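Membrane lipoprotein family protein (Aeropyrum pernix, PDB 4PEV) probably serves as the solute-binding lipoprotein of an ABC transporter, holding adenosine between its two lobes for uptake into the cell. Local coordinates at residues 184-198 and 243-255. Residues are numbered along the deposited sequence; the frame is centred on the assembly and turned at random. Where two conformers were deposited one is given.
With ADN (adenosine), chain F.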
ATOM      1  N   GLU C 184      15.888   9.984  21.276  1.00 51.43           N
ATOM      2  CA  GLU C 184      14.860   8.971  21.109  1.00 52.19           C
ATOM      3  C   GLU C 184      14.104   9.117  19.775  1.00 45.38           C
ATOM      4  O   GLU C 184      13.790  10.224  19.332  1.00 44.41           O
ATOM      5  CB  GLU C 184      13.960   8.954  22.358  1.00 56.92           C
ATOM      6  CG  GLU C 184      12.544   8.457  22.173  1.00 62.25           C
ATOM      7  CD  GLU C 184      11.575   9.612  22.102  1.00 66.01           C
ATOM      8  OE1 GLU C 184      11.174   9.975  20.979  1.00 68.77           O
ATOM      9  OE2 GLU C 184      11.247  10.177  23.171  1.00 66.01           O
ATOM     10  N   ALA C 185      13.862   7.971  19.134  1.00 39.18           N
ATOM     11  CA  ALA C 185      13.342   7.898  17.773  1.00 34.81           C
ATOM     12  C   ALA C 185      12.252   6.868  17.720  1.00 33.39           C
ATOM     13  O   ALA C 185      12.512   5.694  17.953  1.00 32.74           O
ATOM     14  CB  ALA C 185      14.439   7.497  16.802  1.00 33.52           C
ATOM     15  N   LYS C 186      11.038   7.297  17.380  1.00 32.75           N
ATOM     16  CA  LYS C 186       9.919   6.372  17.219  1.00 32.10           C
ATOM     17  C   LYS C 186       9.625   6.018  15.759  1.00 30.46           C
ATOM     18  O   LYS C 186      10.026   6.730  14.832  1.00 28.07           O
ATOM     19  CB  LYS C 186       8.674   6.954  17.853  1.00 33.23           C
ATOM     20  CG  LYS C 186       8.904   7.407  19.273  1.00 34.83           C
ATOM     21  CD  LYS C 186       7.628   7.954  19.863  1.00 35.97           C
ATOM     22  CE  LYS C 186       7.922   8.794  21.079  1.00 36.13           C
ATOM     23  NZ  LYS C 186       6.642   9.309  21.616  1.00 38.36           N
ATOM     24  N   ALA C 187       8.939   4.893  15.576  1.00 29.23           N
ATOM     25  CA  ALA C 187       8.398   4.516  14.284  1.00 30.17           C
ATOM     26  C   ALA C 187       7.043   5.190  14.146  1.00 30.09           C
ATOM     27  O   ALA C 187       6.472   5.646  15.130  1.00 28.94           O
ATOM     28  CB  ALA C 187       8.260   3.007  14.173  1.00 30.87           C
ATOM     29  N   GLY C 188       6.536   5.279  12.928  1.00 30.16           N
ATOM     30  CA  GLY C 188       5.318   6.024  12.702  1.00 30.41           C
ATOM     31  C   GLY C 188       4.659   5.654  11.407  1.00 31.04           C
ATOM     32  O   GLY C 188       5.225   4.919  10.602  1.00 30.92           O
ATOM     33  N   ALA C 189       3.445   6.157  11.226  1.00 32.11           N
ATOM     34  CA  ALA C 189       2.729   5.999   9.970  1.00 32.74           C
ATOM     35  C   ALA C 189       1.712   7.097   9.839  1.00 32.86           C
ATOM     36  O   ALA C 189       1.020   7.405  10.803  1.00 32.71           O
ATOM     37  CB  ALA C 189       2.032   4.653   9.909  1.00 33.17           C
ATOM     38  N   VAL C 190       1.648   7.696   8.653  1.00 32.90           N
ATOM     39  CA  VAL C 190       0.611   8.650   8.324  1.00 32.46           C
ATOM     40  C   VAL C 190      -0.338   7.908   7.412  1.00 32.11           C
ATOM     41  O   VAL C 190       0.056   7.488   6.317  1.00 30.96           O
ATOM     42  CB  VAL C 190       1.161   9.898   7.605  1.00 32.89           C
ATOM     43  CG1 VAL C 190       0.019  10.864   7.288  1.00 32.70           C
ATOM     44  CG2 VAL C 190       2.237  10.574   8.453  1.00 32.89           C
ATOM     45  N   ALA C 191      -1.576   7.741   7.878  1.00 31.29           N
ATOM     46  CA  ALA C 191      -2.553   6.904   7.197  1.00 31.00           C
ATOM     47  C   ALA C 191      -3.650   7.751   6.605  1.00 30.98           C
ATOM     48  O   ALA C 191      -3.841   8.902   7.005  1.00 30.43           O
ATOM     49  CB  ALA C 191      -3.142   5.894   8.163  1.00 31.26           C
ATOM     50  N   GLY C 192      -4.359   7.177   5.640  1.00 31.21           N
ATOM     51  CA  GLY C 192      -5.493   7.844   5.020  1.00 32.53           C
ATOM     52  C   GLY C 192      -6.749   7.590   5.820  1.00 33.41           C
ATOM     53  O   GLY C 192      -6.826   7.941   6.991  1.00 33.07           O
HETATM   54  N   MSE C 193      -7.728   6.950   5.192  1.00 34.91           N
HETATM   55  CA  MSE C 193      -9.032   6.742   5.814  1.00 36.34           C
HETATM   56  C   MSE C 193      -9.058   5.522   6.685  1.00 34.69           C
HETATM   57  O   MSE C 193      -8.339   4.541   6.443  1.00 33.81           O
HETATM   58  CB  MSE C 193     -10.095   6.546   4.746  1.00 39.58           C
HETATM   59  CG  MSE C 193     -10.207   7.742   3.814  1.00 42.36           C
HETATM   60 SE   MSE C 193     -11.680   7.398   2.544  1.00 51.97          SE
HETATM   61  CE  MSE C 193     -13.139   7.967   3.766  1.00 49.99           C
ATOM     62  N   ASP C 194      -9.918   5.568   7.701  1.00 32.75           N
ATOM     63  CA  ASP C 194     -10.094   4.452   8.615  1.00 31.21           C
ATOM     64  C   ASP C 194     -10.993   3.368   8.002  1.00 30.25           C
ATOM     65  O   ASP C 194     -12.208   3.348   8.211  1.00 31.43           O
ATOM     66  CB  ASP C 194     -10.671   4.959   9.930  1.00 31.27           C
ATOM     67  CG  ASP C 194     -10.636   3.910  11.015  1.00 32.76           C
ATOM     68  OD1 ASP C 194     -10.731   2.693  10.681  1.00 31.29           O
ATOM     69  OD2 ASP C 194     -10.500   4.315  12.199  1.00 34.09           O
ATOM     70  N   ILE C 195     -10.379   2.454   7.264  1.00 29.06           N
ATOM     71  CA  ILE C 195     -11.103   1.430   6.530  1.00 28.21           C
ATOM     72  C   ILE C 195     -10.344   0.108   6.584  1.00 28.01           C
ATOM     73  O   ILE C 195      -9.159   0.112   6.919  1.00 27.12           O
ATOM     74  CB  ILE C 195     -11.298   1.870   5.078  1.00 28.80           C
ATOM     75  CG1 ILE C 195      -9.961   2.251   4.421  1.00 28.84           C
ATOM     76  CG2 ILE C 195     -12.238   3.064   5.024  1.00 29.57           C
ATOM     77  CD1 ILE C 195     -10.020   2.219   2.908  1.00 28.61           C
ATOM     78  N   PRO C 196     -11.019  -1.022   6.253  1.00 29.24           N
ATOM     79  CA  PRO C 196     -10.467  -2.373   6.424  1.00 29.32           C
ATOM     80  C   PRO C 196      -9.066  -2.641   5.914  1.00 29.71           C
ATOM     81  O   PRO C 196      -8.297  -3.256   6.641  1.00 32.15           O
ATOM     82  CB  PRO C 196     -11.490  -3.264   5.715  1.00 28.86           C
ATOM     83  CG  PRO C 196     -12.774  -2.576   5.997  1.00 28.87           C
ATOM     84  CD  PRO C 196     -12.451  -1.103   5.881  1.00 29.75           C
ATOM     85  N   PRO C 197      -8.719  -2.190   4.697  1.00 30.47           N
ATOM     86  CA  PRO C 197      -7.348  -2.485   4.248  1.00 30.52           C
ATOM     87  C   PRO C 197      -6.318  -1.852   5.160  1.00 31.00           C
ATOM     88  O   PRO C 197      -5.314  -2.486   5.498  1.00 31.78           O
ATOM     89  CB  PRO C 197      -7.276  -1.867   2.863  1.00 30.88           C
ATOM     90  CG  PRO C 197      -8.702  -1.652   2.446  1.00 31.09           C
ATOM     91  CD  PRO C 197      -9.465  -1.400   3.706  1.00 30.80           C
ATOM     92  N   LEU C 198      -6.581  -0.624   5.585  1.00 30.70           N
ATOM     93  CA  LEU C 198      -5.681   0.052   6.516  1.00 32.16           C
ATOM     94  C   LEU C 198      -5.687  -0.558   7.909  1.00 34.07           C
ATOM     95  O   LEU C 198      -4.687  -0.442   8.632  1.00 35.59           O
ATOM     96  CB  LEU C 198      -5.961   1.555   6.575  1.00 32.13           C
ATOM     97  CG  LEU C 198      -5.152   2.306   5.506  1.00 31.85           C
ATOM     98  CD1 LEU C 198      -5.476   1.857   4.089  1.00 30.61           C
ATOM     99  CD2 LEU C 198      -5.375   3.795   5.631  1.00 33.13           C
HETATM  100  N   MSE C 243       4.230  14.973  14.179  1.00 37.25           N
HETATM  101  CA  MSE C 243       4.883  13.718  14.585  1.00 36.57           C
HETATM  102  C   MSE C 243       6.374  13.821  14.795  1.00 34.58           C
HETATM  103  O   MSE C 243       6.925  13.194  15.687  1.00 32.68           O
HETATM  104  CB  MSE C 243       4.573  12.640  13.559  1.00 37.40           C
HETATM  105  CG  MSE C 243       3.334  11.878  13.996  1.00 39.15           C
HETATM  106 SE   MSE C 243       2.414  11.108  12.435  1.00 43.78          SE
HETATM  107  CE  MSE C 243       3.512   9.514  12.061  1.00 41.48           C
ATOM    108  N   LEU C 244       7.042  14.617  13.977  1.00 35.40           N
ATOM    109  CA  LEU C 244       8.462  14.876  14.151  1.00 36.16           C
ATOM    110  C   LEU C 244       8.749  15.425  15.528  1.00 37.11           C
ATOM    111  O   LEU C 244       9.734  15.049  16.148  1.00 39.99           O
ATOM    112  CB  LEU C 244       8.960  15.846  13.082  1.00 36.65           C
ATOM    113  CG  LEU C 244       9.356  15.115  11.793  1.00 36.93           C
ATOM    114  CD1 LEU C 244       9.153  15.950  10.536  1.00 36.52           C
ATOM    115  CD2 LEU C 244      10.794  14.632  11.920  1.00 36.43           C
ATOM    116  N   GLN C 245       7.869  16.292  16.013  1.00 39.14           N
ATOM    117  CA  GLN C 245       8.047  16.934  17.308  1.00 40.00           C
ATOM    118  C   GLN C 245       7.612  16.096  18.493  1.00 40.82           C
ATOM    119  O   GLN C 245       7.870  16.486  19.623  1.00 40.89           O
ATOM    120  CB  GLN C 245       7.309  18.250  17.321  1.00 41.46           C
ATOM    121  CG  GLN C 245       7.931  19.226  16.345  1.00 45.04           C
ATOM    122  CD  GLN C 245       7.164  20.515  16.259  1.00 45.77           C
ATOM    123  OE1 GLN C 245       6.304  20.797  17.092  1.00 46.89           O
ATOM    124  NE2 GLN C 245       7.469  21.308  15.253  1.00 46.98           N
ATOM    125  N   GLN C 246       6.943  14.969  18.227  1.00 41.96           N
ATOM    126  CA  GLN C 246       6.691  13.913  19.222  1.00 41.88           C
ATOM    127  C   GLN C 246       7.727  12.753  19.106  1.00 39.71           C
ATOM    128  O   GLN C 246       7.483  11.629  19.571  1.00 36.27           O
ATOM    129  CB  GLN C 246       5.275  13.352  19.030  1.00 45.65           C
ATOM    130  CG  GLN C 246       4.149  14.383  19.034  1.00 49.65           C
ATOM    131  CD  GLN C 246       2.918  13.929  18.238  1.00 54.17           C
ATOM    132  OE1 GLN C 246       2.807  12.769  17.817  1.00 51.76           O
ATOM    133  NE2 GLN C 246       1.994  14.857  18.018  1.00 56.92           N
ATOM    134  N   GLY C 247       8.860  13.021  18.447  1.00 37.89           N
ATOM    135  CA  GLY C 247       9.958  12.060  18.332  1.00 34.87           C
ATOM    136  C   GLY C 247       9.860  10.967  17.274  1.00 33.85           C
ATOM    137  O   GLY C 247      10.698  10.052  17.260  1.00 34.34           O
ATOM    138  N   VAL C 248       8.867  11.029  16.382  1.00 30.66           N
ATOM    139  CA  VAL C 248       8.792  10.042  15.304  1.00 28.14           C
ATOM    140  C   VAL C 248       9.898  10.353  14.316  1.00 26.51           C
ATOM    141  O   VAL C 248      10.049  11.491  13.895  1.00 25.45           O
ATOM    142  CB  VAL C 248       7.457  10.048  14.554  1.00 29.11           C
ATOM    143  CG1 VAL C 248       7.474   8.997  13.453  1.00 29.72           C
ATOM    144  CG2 VAL C 248       6.303   9.771  15.500  1.00 30.08           C
ATOM    145  N   ARG C 249      10.673   9.334  13.962  0.50 25.56           N
ATOM    146  CA  ARG C 249      11.806   9.492  13.055  0.50 24.85           C
ATOM    147  C   ARG C 249      11.759   8.571  11.829  0.50 24.51           C
ATOM    148  O   ARG C 249      12.491   8.781  10.865  0.50 24.78           O
ATOM    149  CB  ARG C 249      13.103   9.263  13.832  0.50 24.43           C
ATOM    150  CG  ARG C 249      13.430  10.373  14.820  0.50 23.60           C
ATOM    151  CD  ARG C 249      13.931  11.624  14.115  0.50 22.49           C
ATOM    152  NE  ARG C 249      14.494  12.588  15.058  0.50 21.72           N
ATOM    153  CZ  ARG C 249      15.771  12.639  15.406  0.50 20.36           C
ATOM    154  NH1 ARG C 249      16.629  11.783  14.894  0.50 19.70           N
ATOM    155  NH2 ARG C 249      16.177  13.552  16.268  0.50 20.07           N
ATOM    156  N   VAL C 250      10.910   7.554  11.866  1.00 24.24           N
ATOM    157  CA  VAL C 250      10.729   6.666  10.745  1.00 24.28           C
ATOM    158  C   VAL C 250       9.256   6.664  10.390  1.00 24.25           C
ATOM    159  O   VAL C 250       8.407   6.409  11.251  1.00 24.18           O
ATOM    160  CB  VAL C 250      11.169   5.258  11.105  1.00 25.19           C
ATOM    161  CG1 VAL C 250      11.088   4.356   9.878  1.00 25.99           C
ATOM    162  CG2 VAL C 250      12.581   5.296  11.680  1.00 25.51           C
ATOM    163  N   PHE C 251       8.968   6.918   9.116  1.00 24.23           N
ATOM    164  CA  PHE C 251       7.638   7.297   8.662  1.00 24.24           C
ATOM    165  C   PHE C 251       7.105   6.419   7.547  1.00 25.33           C
ATOM    166  O   PHE C 251       7.471   6.623   6.389  1.00 25.35           O
ATOM    167  CB  PHE C 251       7.695   8.710   8.116  1.00 24.14           C
ATOM    168  CG  PHE C 251       7.686   9.756   9.161  1.00 23.67           C
ATOM    169  CD1 PHE C 251       8.864  10.211   9.697  1.00 23.49           C
ATOM    170  CD2 PHE C 251       6.493  10.289   9.592  1.00 23.82           C
ATOM    171  CE1 PHE C 251       8.867  11.196  10.651  1.00 24.07           C
ATOM    172  CE2 PHE C 251       6.475  11.263  10.559  1.00 24.55           C
ATOM    173  CZ  PHE C 251       7.671  11.724  11.092  1.00 24.61           C
ATOM    174  N   TYR C 252       6.205   5.492   7.883  1.00 25.81           N
ATOM    175  CA  TYR C 252       5.573   4.610   6.890  1.00 25.46           C
ATOM    176  C   TYR C 252       4.393   5.287   6.215  1.00 26.22           C
ATOM    177  O   TYR C 252       3.453   5.716   6.878  1.00 27.98           O
ATOM    178  CB  TYR C 252       5.096   3.334   7.580  1.00 24.63           C
ATOM    179  CG  TYR C 252       4.615   2.234   6.688  1.00 23.84           C
ATOM    180  CD1 TYR C 252       5.051   2.109   5.373  1.00 24.42           C
ATOM    181  CD2 TYR C 252       3.760   1.259   7.191  1.00 24.96           C
ATOM    182  CE1 TYR C 252       4.609   1.058   4.577  1.00 25.32           C
ATOM    183  CE2 TYR C 252       3.317   0.196   6.414  1.00 24.58           C
ATOM    184  CZ  TYR C 252       3.738   0.099   5.112  1.00 24.94           C
ATOM    185  OH  TYR C 252       3.285  -0.949   4.350  1.00 25.48           O
ATOM    186  N   GLY C 253       4.415   5.351   4.892  1.00 26.94           N
ATOM    187  CA  GLY C 253       3.359   6.037   4.144  1.00 27.10           C
ATOM    188  C   GLY C 253       2.217   5.132   3.758  1.00 26.57           C
ATOM    189  O   GLY C 253       2.343   4.344   2.846  1.00 26.84           O
ATOM    190  N   VAL C 254       1.092   5.250   4.448  1.00 27.36           N
ATOM    191  CA  VAL C 254      -0.054   4.383   4.179  1.00 27.81           C
ATOM    192  C   VAL C 254      -1.312   5.204   3.830  1.00 27.05           C
ATOM    193  O   VAL C 254      -2.420   4.890   4.263  1.00 26.61           O
ATOM    194  CB  VAL C 254      -0.347   3.438   5.371  1.00 28.50           C
ATOM    195  CG1 VAL C 254      -1.108   2.214   4.887  1.00 29.80           C
ATOM    196  CG2 VAL C 254       0.932   2.995   6.063  1.00 28.88           C
ATOM    197  N   ALA C 255      -1.147   6.209   2.978  1.00 25.88           N
ATOM    198  CA  ALA C 255      -2.200   7.192   2.740  1.00 24.90           C
ATOM    199  C   ALA C 255      -2.330   7.677   1.287  1.00 23.69           C
ATOM    200  O   ALA C 255      -2.780   8.800   1.047  1.00 23.82           O
ATOM    201  CB  ALA C 255      -1.970   8.377   3.664  1.00 25.40           C
TER
HETATM  202  O5' ADN F 501      -1.473   4.162   0.118  1.00 24.76           O
HETATM  203  C5' ADN F 501      -1.709   3.180   1.145  1.00 24.46           C
HETATM  204  C4' ADN F 501      -2.983   2.346   0.980  1.00 25.00           C
HETATM  205  O4' ADN F 501      -4.166   3.142   1.094  1.00 25.17           O
HETATM  206  C3' ADN F 501      -3.163   1.603  -0.341  1.00 25.42           C
HETATM  207  O3' ADN F 501      -2.405   0.390  -0.390  1.00 24.73           O
HETATM  208  C2' ADN F 501      -4.672   1.385  -0.382  1.00 25.15           C
HETATM  209  O2' ADN F 501      -5.099   0.243   0.374  1.00 24.87           O
HETATM  210  C1' ADN F 501      -5.205   2.638   0.260  1.00 25.20           C
HETATM  211  N9  ADN F 501      -5.523   3.663  -0.752  1.00 26.41           N
HETATM  212  C8  ADN F 501      -4.661   4.502  -1.374  1.00 26.73           C
HETATM  213  N7  ADN F 501      -5.312   5.327  -2.238  1.00 27.31           N
HETATM  214  C5  ADN F 501      -6.621   5.009  -2.155  1.00 28.16           C
HETATM  215  C6  ADN F 501      -7.881   5.463  -2.782  1.00 28.08           C
HETATM  216  N6  ADN F 501      -7.856   6.450  -3.696  1.00 28.70           N
HETATM  217  N1  ADN F 501      -9.039   4.855  -2.422  1.00 28.31           N
HETATM  218  C2  ADN F 501      -9.079   3.855  -1.516  1.00 27.77           C
HETATM  219  N3  ADN F 501      -7.980   3.390  -0.909  1.00 28.04           N
HETATM  220  C4  ADN F 501      -6.752   3.910  -1.182  1.00 27.80           C
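Strands 186-191 and 248-254 run parallel, their axes 27° apart, as neighbours in one sheet of this periplasmic-binding-protein fold, and a beta bulge shifts their register after Lys186. At the bulge Lys186 O takes two amides, Arg249 N at 2.8 Å and Val250 N at 3.2 Å, while Lys186 N bonds to Gly247 O at 2.8 Å, tying the strand start to the Schellman glycine that ends helix 233-245. Farther along, Tyr252 N bonds to Gly188 O and Val254 N to Val190 O. A chi1 of -51° brings Lys186 CG alongside the Gly247 peptide, and the extended chain carries NZ to Gln246 O, a weak hydrogen bond; Glu221 adds a long, weak ion pair. Cut back to an alanine here, the chain would probably lose its methylene cover over Gly247 O and the weak tie to Gln246 O. On the same face, Gly188 admits Val248 CG1, 3.7 Å from its CA, and the selenomethionine methyl Met243 CE; that methyl also lies 4.0 Å from Val190 CG2, which meets the edge of the Phe251 ring. Leu198 CD2, from the following helix, packs 3.4 Å from Val254 O, while CD1 faces the ribose O4'. The backbone ladder thus probably helps set Val254 and Ala255 beside the ribose.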